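Local coordinates for [Ribosomal protein bS18]-alanine N-acetyltransferase (Escherichia coli O157:H7, PDB 5ISV), which probably transfers the acetyl group of acetyl-CoA to the N-terminal alanine of ribosomal protein bS18, at residues Q47-I56 with N68-Q76; Y115-R126 with D138-I146. All coordinates share one frame; numbering follows the deposited sequence.

Contact 1: residues Q47-I56 with N68-Q76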
ATOM      1  N   GLN A  47       6.791 -15.807  -2.945  1.00 19.76           N
ATOM      2  CA  GLN A  47       6.714 -16.699  -4.114  1.00 19.93           C
ATOM      3  C   GLN A  47       7.840 -17.702  -3.955  1.00 21.14           C
ATOM      4  O   GLN A  47       9.027 -17.361  -3.863  1.00 21.89           O
ATOM      5  CB  GLN A  47       6.904 -15.943  -5.417  1.00 22.17           C
ATOM      6  CG  GLN A  47       6.804 -16.895  -6.602  1.00 24.86           C
ATOM      7  CD  GLN A  47       6.843 -16.175  -7.918  1.00 27.62           C
ATOM      8  OE1 GLN A  47       7.842 -16.252  -8.648  1.00 31.98           O
ATOM      9  NE2 GLN A  47       5.766 -15.517  -8.260  1.00 30.04           N
ATOM     10  N   ASN A  48       7.471 -18.988  -3.996  1.00 23.15           N
ATOM     11  CA  ASN A  48       8.415 -20.110  -3.906  1.00 25.10           C
ATOM     12  C   ASN A  48       9.478 -19.897  -2.841  1.00 24.77           C
ATOM     13  O   ASN A  48      10.695 -20.041  -3.067  1.00 26.96           O
ATOM     14  CB  ASN A  48       8.965 -20.356  -5.288  1.00 27.04           C
ATOM     15  CG  ASN A  48       7.856 -20.755  -6.277  1.00 28.09           C
ATOM     16  OD1 ASN A  48       6.821 -21.350  -5.901  1.00 33.06           O
ATOM     17  ND2 ASN A  48       8.062 -20.422  -7.532  1.00 33.04           N
ATOM     18  N   GLY A  49       8.971 -19.517  -1.655  1.00 24.80           N
ATOM     19  CA  GLY A  49       9.768 -19.429  -0.456  1.00 27.01           C
ATOM     20  C   GLY A  49      10.488 -18.129  -0.219  1.00 29.08           C
ATOM     21  O   GLY A  49      11.084 -17.945   0.877  1.00 36.24           O
ATOM     22  N   LYS A  50      10.456 -17.218  -1.194  1.00 23.18           N
ATOM     23  CA  LYS A  50      11.176 -15.956  -1.068  1.00 23.38           C
ATOM     24  C   LYS A  50      10.162 -14.809  -1.002  1.00 22.07           C
ATOM     25  O   LYS A  50       9.167 -14.769  -1.761  1.00 22.78           O
ATOM     26  CB  LYS A  50      12.066 -15.746  -2.298  1.00 26.12           C
ATOM     27  CG  LYS A  50      13.036 -16.891  -2.549  1.00 28.80           C
ATOM     28  CD  LYS A  50      14.036 -16.993  -1.421  1.00 30.78           C
ATOM     29  CE  LYS A  50      15.041 -18.090  -1.723  1.00 32.96           C
ATOM     30  NZ  LYS A  50      16.205 -17.936  -0.832  1.00 37.51           N
ATOM     31  N   MET A  51      10.383 -13.835  -0.096  1.00 22.55           N
ATOM     32  CA  MET A  51       9.510 -12.671  -0.118  1.00 21.02           C
ATOM     33  C   MET A  51       9.638 -11.960  -1.456  1.00 20.91           C
ATOM     34  O   MET A  51      10.750 -11.711  -1.912  1.00 23.79           O
ATOM     35  CB  MET A  51       9.880 -11.740   1.005  1.00 21.41           C
ATOM     36  CG  MET A  51       8.825 -10.626   1.175  1.00 20.49           C
ATOM     37  SD  MET A  51       9.234  -9.302   2.343  1.00 24.38           S
ATOM     38  CE  MET A  51       9.271 -10.223   3.874  1.00 25.04           C
ATOM     39  N   ALA A  52       8.490 -11.671  -2.077  1.00 20.24           N
ATOM     40  CA  ALA A  52       8.454 -11.026  -3.370  1.00 20.27           C
ATOM     41  C   ALA A  52       7.854  -9.602  -3.362  1.00 19.74           C
ATOM     42  O   ALA A  52       8.153  -8.794  -4.237  1.00 20.64           O
ATOM     43  CB  ALA A  52       7.707 -11.916  -4.346  1.00 20.22           C
ATOM     44  N   ALA A  53       7.005  -9.322  -2.381  1.00 18.51           N
ATOM     45  CA  ALA A  53       6.368  -7.991  -2.270  1.00 17.74           C
ATOM     46  C   ALA A  53       5.919  -7.777  -0.828  1.00 17.74           C
ATOM     47  O   ALA A  53       5.734  -8.710  -0.065  1.00 19.32           O
ATOM     48  CB  ALA A  53       5.198  -7.906  -3.237  1.00 18.32           C
ATOM     49  N   PHE A  54       5.733  -6.494  -0.468  1.00 16.44           N
ATOM     50  CA  PHE A  54       5.162  -6.176   0.844  1.00 16.36           C
ATOM     51  C   PHE A  54       4.309  -4.896   0.721  1.00 16.00           C
ATOM     52  O   PHE A  54       4.476  -4.153  -0.225  1.00 16.29           O
ATOM     53  CB  PHE A  54       6.270  -5.914   1.898  1.00 18.49           C
ATOM     54  CG  PHE A  54       7.116  -4.718   1.604  1.00 18.42           C
ATOM     55  CD1 PHE A  54       6.683  -3.428   1.983  1.00 19.47           C
ATOM     56  CD2 PHE A  54       8.309  -4.809   0.930  1.00 19.40           C
ATOM     57  CE1 PHE A  54       7.430  -2.352   1.651  1.00 20.46           C
ATOM     58  CE2 PHE A  54       9.068  -3.718   0.623  1.00 20.65           C
ATOM     59  CZ  PHE A  54       8.623  -2.464   0.990  1.00 19.69           C
ATOM     60  N   ALA A  55       3.411  -4.772   1.697  1.00 15.65           N
ATOM     61  CA  ALA A  55       2.542  -3.560   1.787  1.00 15.04           C
ATOM     62  C   ALA A  55       2.446  -3.183   3.253  1.00 15.76           C
ATOM     63  O   ALA A  55       2.096  -3.965   4.101  1.00 16.99           O
ATOM     64  CB  ALA A  55       1.185  -3.851   1.223  1.00 16.46           C
ATOM     65  N   ILE A  56       2.691  -1.890   3.511  1.00 15.31           N
ATOM     66  CA  ILE A  56       2.700  -1.320   4.886  1.00 16.22           C
ATOM     67  C   ILE A  56       1.502  -0.364   4.965  1.00 15.44           C
ATOM     68  O   ILE A  56       1.451   0.632   4.224  1.00 16.66           O
ATOM     69  CB  ILE A  56       3.991  -0.553   5.106  1.00 16.53           C
ATOM     70  CG1 ILE A  56       5.258  -1.299   4.798  1.00 19.66           C
ATOM     71  CG2 ILE A  56       4.046   0.045   6.530  1.00 16.95           C
ATOM     72  CD1 ILE A  56       5.455  -2.523   5.622  1.00 20.50           C
ATOM     73  N   ASN A  68       3.484   2.370   2.170  1.00 15.74           N
ATOM     74  CA  ASN A  68       4.467   1.924   1.214  1.00 16.05           C
ATOM     75  C   ASN A  68       4.037   0.566   0.667  1.00 15.66           C
ATOM     76  O   ASN A  68       3.435  -0.192   1.373  1.00 17.42           O
ATOM     77  CB  ASN A  68       5.831   1.770   1.895  1.00 16.63           C
ATOM     78  CG  ASN A  68       6.988   1.720   0.906  1.00 18.51           C
ATOM     79  OD1 ASN A  68       6.823   1.923  -0.283  1.00 19.23           O
ATOM     80  ND2 ASN A  68       8.174   1.422   1.411  1.00 23.77           N
ATOM     81  N   ILE A  69       4.381   0.360  -0.601  1.00 15.55           N
ATOM     82  CA  ILE A  69       4.215  -0.970  -1.222  1.00 14.98           C
ATOM     83  C   ILE A  69       5.347  -1.093  -2.199  1.00 16.89           C
ATOM     84  O   ILE A  69       5.765  -0.143  -2.812  1.00 17.77           O
ATOM     85  CB  ILE A  69       2.834  -1.092  -1.903  1.00 15.67           C
ATOM     86  CG1 ILE A  69       2.571  -2.523  -2.449  1.00 16.16           C
ATOM     87  CG2 ILE A  69       2.656  -0.019  -2.991  1.00 16.36           C
ATOM     88  CD1 ILE A  69       1.121  -2.783  -2.836  1.00 19.31           C
ATOM     89  N   ALA A  70       5.866  -2.332  -2.335  1.00 16.16           N
ATOM     90  CA  ALA A  70       6.939  -2.613  -3.304  1.00 16.45           C
ATOM     91  C   ALA A  70       6.852  -4.045  -3.749  1.00 17.56           C
ATOM     92  O   ALA A  70       6.439  -4.927  -2.991  1.00 18.49           O
ATOM     93  CB  ALA A  70       8.344  -2.351  -2.745  1.00 17.72           C
ATOM     94  N   VAL A  71       7.249  -4.223  -5.000  0.50 16.96           N
ATOM     95  CA  VAL A  71       7.462  -5.577  -5.573  0.50 17.56           C
ATOM     96  C   VAL A  71       8.915  -5.679  -6.005  0.50 18.40           C
ATOM     97  O   VAL A  71       9.433  -4.801  -6.687  0.50 19.80           O
ATOM     98  CB  VAL A  71       6.498  -5.876  -6.750  0.50 18.15           C
ATOM     99  CG1 VAL A  71       6.864  -7.195  -7.431  0.50 17.76           C
ATOM    100  CG2 VAL A  71       5.057  -5.989  -6.268  0.50 19.66           C
ATOM    101  N   ASP A  72       9.564  -6.787  -5.635  1.00 19.29           N
ATOM    102  CA  ASP A  72      10.945  -6.994  -6.007  1.00 21.41           C
ATOM    103  C   ASP A  72      11.072  -7.012  -7.543  1.00 21.49           C
ATOM    104  O   ASP A  72      10.211  -7.589  -8.204  1.00 23.49           O
ATOM    105  CB  ASP A  72      11.431  -8.315  -5.416  1.00 23.61           C
ATOM    106  CG  ASP A  72      12.876  -8.537  -5.652  1.00 27.08           C
ATOM    107  OD1 ASP A  72      13.275  -8.892  -6.788  1.00 27.49           O
ATOM    108  OD2 ASP A  72      13.631  -8.257  -4.702  1.00 33.95           O
ATOM    109  N   PRO A  73      12.087  -6.339  -8.115  1.00 22.25           N
ATOM    110  CA  PRO A  73      12.129  -6.252  -9.593  1.00 25.81           C
ATOM    111  C   PRO A  73      12.204  -7.582 -10.361  1.00 28.47           C
ATOM    112  O   PRO A  73      11.832  -7.607 -11.535  1.00 30.44           O
ATOM    113  CB  PRO A  73      13.369  -5.392  -9.894  1.00 31.08           C
ATOM    114  CG  PRO A  73      14.115  -5.275  -8.611  1.00 29.91           C
ATOM    115  CD  PRO A  73      13.153  -5.533  -7.487  1.00 25.86           C
ATOM    116  N   ASP A  74      12.621  -8.664  -9.698  1.00 27.19           N
ATOM    117  CA  ASP A  74      12.596 -10.021 -10.284  1.00 29.32           C
ATOM    118  C   ASP A  74      11.193 -10.575 -10.458  1.00 29.42           C
ATOM    119  O   ASP A  74      11.023 -11.629 -11.087  1.00 31.85           O
ATOM    120  CB  ASP A  74      13.349 -11.004  -9.388  1.00 35.18           C
ATOM    121  CG  ASP A  74      14.844 -10.857  -9.475  1.00 41.89           C
ATOM    122  OD1 ASP A  74      15.357 -10.113 -10.344  1.00 41.66           O
ATOM    123  OD2 ASP A  74      15.518 -11.529  -8.667  1.00 47.73           O
ATOM    124  N   TYR A  75      10.195  -9.903  -9.888  1.00 26.85           N
ATOM    125  CA  TYR A  75       8.833 -10.360  -9.833  1.00 24.97           C
ATOM    126  C   TYR A  75       7.820  -9.364 -10.449  1.00 24.55           C
ATOM    127  O   TYR A  75       6.628  -9.499 -10.209  1.00 26.76           O
ATOM    128  CB  TYR A  75       8.492 -10.795  -8.396  1.00 27.84           C
ATOM    129  CG  TYR A  75       9.464 -11.841  -7.754  1.00 31.40           C
ATOM    130  CD1 TYR A  75      10.612 -11.454  -7.047  1.00 38.38           C
ATOM    131  CD2 TYR A  75       9.182 -13.192  -7.796  1.00 33.89           C
ATOM    132  CE1 TYR A  75      11.473 -12.382  -6.441  1.00 37.88           C
ATOM    133  CE2 TYR A  75      10.026 -14.131  -7.192  1.00 38.09           C
ATOM    134  CZ  TYR A  75      11.169 -13.738  -6.496  1.00 36.25           C
ATOM    135  OH  TYR A  75      11.990 -14.781  -5.947  1.00 39.04           O
ATOM    136  N   GLN A  76       8.289  -8.471 -11.328  1.00 22.11           N
ATOM    137  CA  GLN A  76       7.416  -7.473 -11.977  1.00 23.85           C
ATOM    138  C   GLN A  76       6.490  -8.077 -13.061  1.00 21.33           C
ATOM    139  O   GLN A  76       6.829  -9.041 -13.719  1.00 28.43           O
ATOM    140  CB  GLN A  76       8.238  -6.388 -12.623  1.00 25.11           C
ATOM    141  CG  GLN A  76       8.833  -5.415 -11.609  1.00 26.89           C
ATOM    142  CD  GLN A  76       9.796  -4.379 -12.169  1.00 31.13           C
ATOM    143  OE1 GLN A  76      10.083  -3.383 -11.480  1.00 34.59           O
ATOM    144  NE2 GLN A  76      10.342  -4.594 -13.381  1.00 36.01           N
TER
HETATM  145  O   HOH W   1      11.207 -17.179  -5.574  1.00 33.46           O
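The carbonyl oxygen of A52 receives the backbone N-H of D72 almost straight on, at 175°, with A52 O 2.8 Å from D72 N; the CA-H of V71 also leans on this oxygen. The strands then run antiparallel. F54 and A70 exchange two backbone bonds, and I56 N reaches N68 O in 2.8 Å, answered by a weak bond from N68 N to I56 O. With CG between its backbone N and carbonyl carbon (chi1 64°), the F54 ring folds over the neighbouring strand: A70 N lies above the ring centre, and F54 CE2 meets A70 CB at 3.7 Å. N68 ND2 comes to the ring edge in its plane, 3.9 Å from F54 CE1, with the amide turned 82° to the ring; E19 holds that ND2 by a hydrogen bond. On the sheet face of A53, A55 and I69, opposite F54 and A70, A55 CB packs on I69 CG1, and A53 and I69 lie beneath L84 and L85 of helix 80-94. Beyond the strand end Y75 swings back. A52 CB sits over its ring, 3.9 Å from the centroid, and Q47 OE1 lies at the ring edge in its plane, 3.4 Å from Y75 CE2, while Q47 NE2 bonds to N2. A water ties Y75 OH to Q47 O, giving the phenol a polar link to the type I' turn Q47-K50. D72 OD1 accepts D74 N, an Asx turn, and D72 OD2 forms a salt bridge with R21. A classic bulge places A52 and A53 together against L45. This is the central hairpin of the GNAT fold: I69, A70 and V71 probably bind acetyl-CoA, and Q76 opens the Q/R-x-x-G-x-G/A loop that in this family receives the cofactor pyrophosphate.

Contact 2: residues Y115-R126 with D138-I146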
ATOM      1  N   TYR A 115      -4.371   1.531  -9.956  1.00 20.56           N
ATOM      2  CA  TYR A 115      -5.177   1.933  -8.811  1.00 19.08           C
ATOM      3  C   TYR A 115      -6.574   2.343  -9.264  1.00 19.67           C
ATOM      4  O   TYR A 115      -7.567   1.988  -8.607  1.00 20.45           O
ATOM      5  CB  TYR A 115      -4.462   3.022  -7.970  1.00 19.65           C
ATOM      6  CG  TYR A 115      -3.217   2.493  -7.225  1.00 21.94           C
ATOM      7  CD1 TYR A 115      -3.205   1.277  -6.603  1.00 30.45           C
ATOM      8  CD2 TYR A 115      -2.040   3.261  -7.140  1.00 21.86           C
ATOM      9  CE1 TYR A 115      -2.088   0.845  -5.932  1.00 33.98           C
ATOM     10  CE2 TYR A 115      -0.920   2.831  -6.464  1.00 22.34           C
ATOM     11  CZ  TYR A 115      -0.941   1.595  -5.870  1.00 24.96           C
ATOM     12  OH  TYR A 115       0.131   1.021  -5.206  1.00 29.58           O
ATOM     13  N   GLU A 116      -6.670   3.047 -10.391  1.00 22.08           N
ATOM     14  CA  GLU A 116      -7.995   3.456 -10.869  1.00 24.23           C
ATOM     15  C   GLU A 116      -8.826   2.213 -11.159  1.00 24.50           C
ATOM     16  O   GLU A 116     -10.019   2.169 -10.868  1.00 26.85           O
ATOM     17  CB  GLU A 116      -7.909   4.251 -12.125  1.00 28.26           C
ATOM     18  CG  GLU A 116      -7.220   5.575 -12.094  1.00 31.12           C
ATOM     19  CD  GLU A 116      -7.005   6.107 -13.515  1.00 34.69           C
ATOM     20  OE1 GLU A 116      -7.051   5.324 -14.554  1.00 38.53           O
ATOM     21  OE2 GLU A 116      -6.803   7.320 -13.595  1.00 39.22           O
ATOM     22  N   SER A 117      -8.203   1.192 -11.749  1.00 25.17           N
ATOM     23  CA  SER A 117      -8.939  -0.051 -12.089  1.00 25.91           C
ATOM     24  C   SER A 117      -9.428  -0.805 -10.842  1.00 25.66           C
ATOM     25  O   SER A 117     -10.374  -1.608 -10.921  1.00 28.72           O
ATOM     26  CB  SER A 117      -8.085  -0.946 -12.984  1.00 28.29           C
ATOM     27  OG  SER A 117      -7.155  -1.695 -12.224  1.00 27.75           O
ATOM     28  N   LEU A 118      -8.778  -0.573  -9.691  1.00 24.03           N
ATOM     29  CA  LEU A 118      -9.230  -1.117  -8.427  1.00 24.88           C
ATOM     30  C   LEU A 118     -10.294  -0.297  -7.709  1.00 23.70           C
ATOM     31  O   LEU A 118     -10.762  -0.707  -6.649  1.00 26.66           O
ATOM     32  CB  LEU A 118      -8.044  -1.346  -7.486  1.00 22.48           C
ATOM     33  CG  LEU A 118      -6.995  -2.357  -7.921  1.00 24.97           C
ATOM     34  CD1 LEU A 118      -5.792  -2.342  -7.000  1.00 26.17           C
ATOM     35  CD2 LEU A 118      -7.589  -3.756  -7.976  1.00 28.31           C
ATOM     36  N   GLY A 119     -10.637   0.852  -8.268  1.00 24.10           N
ATOM     37  CA  GLY A 119     -11.694   1.719  -7.719  1.00 24.84           C
ATOM     38  C   GLY A 119     -11.192   2.982  -7.076  1.00 24.74           C
ATOM     39  O   GLY A 119     -12.018   3.769  -6.559  1.00 24.54           O
ATOM     40  N   PHE A 120      -9.876   3.218  -7.057  1.00 22.58           N
ATOM     41  CA  PHE A 120      -9.353   4.468  -6.426  1.00 21.37           C
ATOM     42  C   PHE A 120      -9.715   5.706  -7.270  1.00 22.12           C
ATOM     43  O   PHE A 120      -9.692   5.637  -8.489  1.00 24.21           O
ATOM     44  CB  PHE A 120      -7.833   4.420  -6.266  1.00 20.86           C
ATOM     45  CG  PHE A 120      -7.336   3.553  -5.126  1.00 18.65           C
ATOM     46  CD1 PHE A 120      -7.162   2.168  -5.283  1.00 19.70           C
ATOM     47  CD2 PHE A 120      -6.963   4.125  -3.902  1.00 20.33           C
ATOM     48  CE1 PHE A 120      -6.679   1.420  -4.235  1.00 20.72           C
ATOM     49  CE2 PHE A 120      -6.483   3.354  -2.875  1.00 21.48           C
ATOM     50  CZ  PHE A 120      -6.319   2.007  -3.034  1.00 21.45           C
ATOM     51  N   ASN A 121     -10.003   6.822  -6.590  1.00 24.66           N
ATOM     52  CA  ASN A 121     -10.302   8.109  -7.225  1.00 27.98           C
ATOM     53  C   ASN A 121      -9.217   9.071  -6.766  1.00 24.36           C
ATOM     54  O   ASN A 121      -8.828   9.016  -5.616  1.00 27.50           O
ATOM     55  CB  ASN A 121     -11.636   8.659  -6.724  1.00 32.56           C
ATOM     56  CG  ASN A 121     -12.759   7.642  -6.782  1.00 34.23           C
ATOM     57  OD1 ASN A 121     -13.185   7.250  -7.862  1.00 40.93           O
ATOM     58  ND2 ASN A 121     -13.223   7.179  -5.617  1.00 40.18           N
ATOM     59  N   GLU A 122      -8.765   9.965  -7.630  1.00 27.29           N
ATOM     60  CA  GLU A 122      -7.918  11.104  -7.200  1.00 26.46           C
ATOM     61  C   GLU A 122      -8.717  11.997  -6.239  1.00 29.08           C
ATOM     62  O   GLU A 122      -9.795  12.453  -6.596  1.00 34.61           O
ATOM     63  CB  GLU A 122      -7.498  11.929  -8.419  1.00 29.59           C
ATOM     64  CG  GLU A 122      -6.656  13.157  -8.097  1.00 32.16           C
ATOM     65  CD  GLU A 122      -6.255  13.919  -9.341  1.00 35.65           C
ATOM     66  OE1 GLU A 122      -5.537  13.343 -10.179  1.00 41.71           O
ATOM     67  OE2 GLU A 122      -6.665  15.089  -9.483  1.00 46.03           O
ATOM     68  N   ALA A 123      -8.184  12.229  -5.042  1.00 25.62           N
ATOM     69  CA  ALA A 123      -8.821  13.059  -4.045  1.00 28.53           C
ATOM     70  C   ALA A 123      -8.246  14.457  -4.151  1.00 30.91           C
ATOM     71  O   ALA A 123      -8.975  15.417  -4.075  1.00 34.83           O
ATOM     72  CB  ALA A 123      -8.597  12.485  -2.646  1.00 28.96           C
ATOM     73  N   THR A 124      -6.938  14.560  -4.281  1.00 27.48           N
ATOM     74  CA  THR A 124      -6.242  15.812  -4.372  1.00 28.27           C
ATOM     75  C   THR A 124      -4.825  15.637  -4.898  1.00 24.62           C
ATOM     76  O   THR A 124      -4.326  14.530  -5.034  1.00 27.24           O
ATOM     77  CB  THR A 124      -6.253  16.573  -3.037  1.00 35.52           C
ATOM     78  OG1 THR A 124      -5.781  17.899  -3.287  1.00 42.44           O
ATOM     79  CG2 THR A 124      -5.404  15.940  -1.984  1.00 35.02           C
ATOM     80  N   ILE A 125      -4.200  16.747  -5.217  1.00 26.48           N
ATOM     81  CA  ILE A 125      -2.855  16.821  -5.741  1.00 23.41           C
ATOM     82  C   ILE A 125      -2.036  17.633  -4.770  1.00 23.61           C
ATOM     83  O   ILE A 125      -2.552  18.594  -4.204  1.00 24.97           O
ATOM     84  CB  ILE A 125      -2.819  17.436  -7.157  1.00 25.05           C
ATOM     85  CG1 ILE A 125      -3.569  16.547  -8.140  1.00 29.45           C
ATOM     86  CG2 ILE A 125      -1.387  17.642  -7.644  1.00 26.34           C
ATOM     87  CD1 ILE A 125      -3.844  17.210  -9.465  1.00 35.67           C
ATOM     88  N   ARG A 126      -0.761  17.274  -4.586  1.00 21.38           N
ATOM     89  CA  ARG A 126       0.155  18.098  -3.753  1.00 22.40           C
ATOM     90  C   ARG A 126       1.272  18.552  -4.651  1.00 21.34           C
ATOM     91  O   ARG A 126       2.099  17.743  -5.071  1.00 22.75           O
ATOM     92  CB  ARG A 126       0.683  17.279  -2.595  1.00 24.68           C
ATOM     93  CG  ARG A 126      -0.419  16.534  -1.876  1.00 27.13           C
ATOM     94  CD  ARG A 126       0.126  15.768  -0.703  1.00 25.94           C
ATOM     95  NE  ARG A 126       0.433  16.704   0.364  1.00 27.16           N
ATOM     96  CZ  ARG A 126       0.826  16.375   1.577  1.00 27.21           C
ATOM     97  NH1 ARG A 126       1.021  15.103   1.945  1.00 29.71           N
ATOM     98  NH2 ARG A 126       1.062  17.371   2.433  1.00 31.19           N
ATOM     99  N   ASP A 138       4.771  16.258  -8.445  1.00 20.89           N
ATOM    100  CA  ASP A 138       3.558  16.234  -7.668  1.00 21.37           C
ATOM    101  C   ASP A 138       3.316  14.854  -7.067  1.00 20.89           C
ATOM    102  O   ASP A 138       3.749  13.800  -7.609  1.00 22.35           O
ATOM    103  CB  ASP A 138       2.357  16.617  -8.522  1.00 21.52           C
ATOM    104  CG  ASP A 138       2.407  18.062  -9.073  1.00 24.23           C
ATOM    105  OD1 ASP A 138       3.292  18.883  -8.723  1.00 26.24           O
ATOM    106  OD2 ASP A 138       1.543  18.345  -9.922  1.00 30.73           O
ATOM    107  N   ALA A 139       2.619  14.855  -5.952  1.00 20.67           N
ATOM    108  CA  ALA A 139       1.995  13.681  -5.358  1.00 21.78           C
ATOM    109  C   ALA A 139       0.523  13.689  -5.699  1.00 20.79           C
ATOM    110  O   ALA A 139      -0.113  14.743  -5.736  1.00 23.71           O
ATOM    111  CB  ALA A 139       2.164  13.709  -3.857  1.00 20.96           C
ATOM    112  N   ILE A 140      -0.020  12.520  -6.029  1.00 20.76           N
ATOM    113  CA  ILE A 140      -1.452  12.364  -6.224  1.00 22.32           C
ATOM    114  C   ILE A 140      -1.926  11.605  -5.023  1.00 20.37           C
ATOM    115  O   ILE A 140      -1.406  10.501  -4.751  1.00 20.78           O
ATOM    116  CB  ILE A 140      -1.815  11.551  -7.503  1.00 25.42           C
ATOM    117  CG1 ILE A 140      -1.092  12.088  -8.740  1.00 29.43           C
ATOM    118  CG2 ILE A 140      -3.320  11.527  -7.700  1.00 28.07           C
ATOM    119  CD1 ILE A 140      -1.374  13.525  -9.073  1.00 31.08           C
ATOM    120  N   ILE A 141      -2.897  12.116  -4.308  1.00 23.35           N
ATOM    121  CA  ILE A 141      -3.529  11.440  -3.190  1.00 23.22           C
ATOM    122  C   ILE A 141      -4.751  10.762  -3.778  1.00 21.99           C
ATOM    123  O   ILE A 141      -5.582  11.394  -4.424  1.00 24.87           O
ATOM    124  CB  ILE A 141      -3.946  12.416  -2.063  1.00 25.57           C
ATOM    125  CG1 ILE A 141      -2.707  12.987  -1.396  1.00 30.01           C
ATOM    126  CG2 ILE A 141      -4.716  11.682  -0.980  1.00 25.71           C
ATOM    127  CD1 ILE A 141      -1.588  13.434  -2.287  1.00 34.10           C
ATOM    128  N   MET A 142      -4.835   9.452  -3.581  1.00 19.31           N
ATOM    129  CA  MET A 142      -5.980   8.671  -4.041  1.00 20.94           C
ATOM    130  C   MET A 142      -6.728   8.030  -2.880  1.00 19.15           C
ATOM    131  O   MET A 142      -6.118   7.633  -1.862  1.00 21.53           O
ATOM    132  CB  MET A 142      -5.525   7.620  -5.072  1.00 21.55           C
ATOM    133  CG  MET A 142      -4.609   8.172  -6.156  1.00 23.19           C
ATOM    134  SD  MET A 142      -4.270   6.997  -7.475  1.00 24.49           S
ATOM    135  CE  MET A 142      -5.800   7.090  -8.365  1.00 25.34           C
ATOM    136  N   ALA A 143      -8.038   7.882  -3.066  1.00 19.91           N
ATOM    137  CA  ALA A 143      -8.920   7.276  -2.054  1.00 20.96           C
ATOM    138  C   ALA A 143      -9.808   6.175  -2.663  1.00 20.54           C
ATOM    139  O   ALA A 143     -10.350   6.330  -3.743  1.00 22.51           O
ATOM    140  CB  ALA A 143      -9.798   8.366  -1.410  1.00 24.17           C
ATOM    141  N   LEU A 144      -9.948   5.086  -1.925  1.00 20.02           N
ATOM    142  CA  LEU A 144     -10.826   3.999  -2.269  1.00 19.22           C
ATOM    143  C   LEU A 144     -11.877   3.815  -1.168  1.00 18.55           C
ATOM    144  O   LEU A 144     -11.553   3.454  -0.054  1.00 19.43           O
ATOM    145  CB  LEU A 144     -10.017   2.736  -2.430  1.00 19.59           C
ATOM    146  CG  LEU A 144     -10.887   1.485  -2.648  1.00 20.08           C
ATOM    147  CD1 LEU A 144     -11.614   1.512  -3.977  1.00 21.83           C
ATOM    148  CD2 LEU A 144     -10.032   0.224  -2.581  1.00 21.38           C
ATOM    149  N   PRO A 145     -13.145   4.069  -1.494  1.00 21.82           N
ATOM    150  CA  PRO A 145     -14.221   3.681  -0.564  1.00 20.90           C
ATOM    151  C   PRO A 145     -14.290   2.147  -0.482  1.00 21.35           C
ATOM    152  O   PRO A 145     -14.221   1.507  -1.514  1.00 23.37           O
ATOM    153  CB  PRO A 145     -15.479   4.302  -1.189  1.00 24.45           C
ATOM    154  CG  PRO A 145     -14.944   5.365  -2.072  1.00 25.62           C
ATOM    155  CD  PRO A 145     -13.651   4.841  -2.627  1.00 23.50           C
ATOM    156  N   ILE A 146     -14.425   1.623   0.723  1.00 20.47           N
ATOM    157  CA  ILE A 146     -14.504   0.204   0.949  1.00 21.86           C
ATOM    158  C   ILE A 146     -15.866  -0.159   1.541  1.00 22.57           C
ATOM    159  O   ILE A 146     -16.739  -0.631   0.833  1.00 30.08           O
ATOM    160  CB  ILE A 146     -13.291  -0.279   1.791  1.00 23.59           C
ATOM    161  CG1 ILE A 146     -12.022  -0.039   0.947  1.00 23.43           C
ATOM    162  CG2 ILE A 146     -13.401  -1.773   2.140  1.00 24.57           C
ATOM    163  CD1 ILE A 146     -10.732  -0.458   1.599  1.00 24.83           C
TER
HETATM  164  O   HOH W   2     -12.730   8.312  -3.509  1.00 42.36           O
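F120 and L144 cross at about a right angle where the C-terminal hairpin of the GNAT fold, strands 121-129 and 136-145, meets the end of helix 109-117. L144 CB stands over the centre of the F120 ring, 3.6 Å from the centroid and 11° off its normal, a CH-pi contact. With CG of L144 anti to the backbone N (chi1 174°), the branch divides: CD2 continues across the ring toward CE1, whereas L144 CD1 turns to the helix end, 3.5 Å from G119 O. There G119, at positive phi, closes a Schellman motif in which F120 N and G119 N bond back to Y115 O and E116 O. M142, bent at its last torsion, slips between helix and strand. Its SD touches Y115 CB at 4.0 Å and approaches that ring obliquely, a Met-aromatic contact, while its CE reaches F120 CB. Y115 is probably the proton donor of the active site, so this sulfur packs against the base of a probable catalytic side chain. Farther along the same face, I125 and I140 lie side by side pointing the same way, I125 CG1 3.8 Å from I140 CD1, and the extended chain of E122 crosses I140 obliquely, E122 CG against I140 CG2. On the opposite face T124 runs alongside I141, with T124 CG2 3.8 Å from I141 CB. The CG and CD of R126 lie against I141 CD1, and R126 NH1 makes a salt bridge to E103, the probable proton acceptor. A classic bulge interrupts the ladder, and the carbonyl of I141 faces both of its residues: I141 O accepts A123 N at 2.8 Å and, weakly, T124 N at 3.4 Å.

Both contacts are antiparallel hairpins of one mixed sheet, set on opposite sides of the chain's centre, about 22 Å apart between centres. Contact 1 lies in the interior strands and is mostly buried, with small alanines and one phenylalanine packed under helices; its polar side chains answer partners in helix 12-22 and the N-terminal strand. Contact 2 includes the edge strand 121-129, so its buried part gathers at the helix end, while the exposed residues lie along the edge strand itself. Each carries a classic bulge, but that of contact 1 faces a third strand. The two meet at the probable active site, where I69 CG2 packs 3.5 Å from Y115 OH.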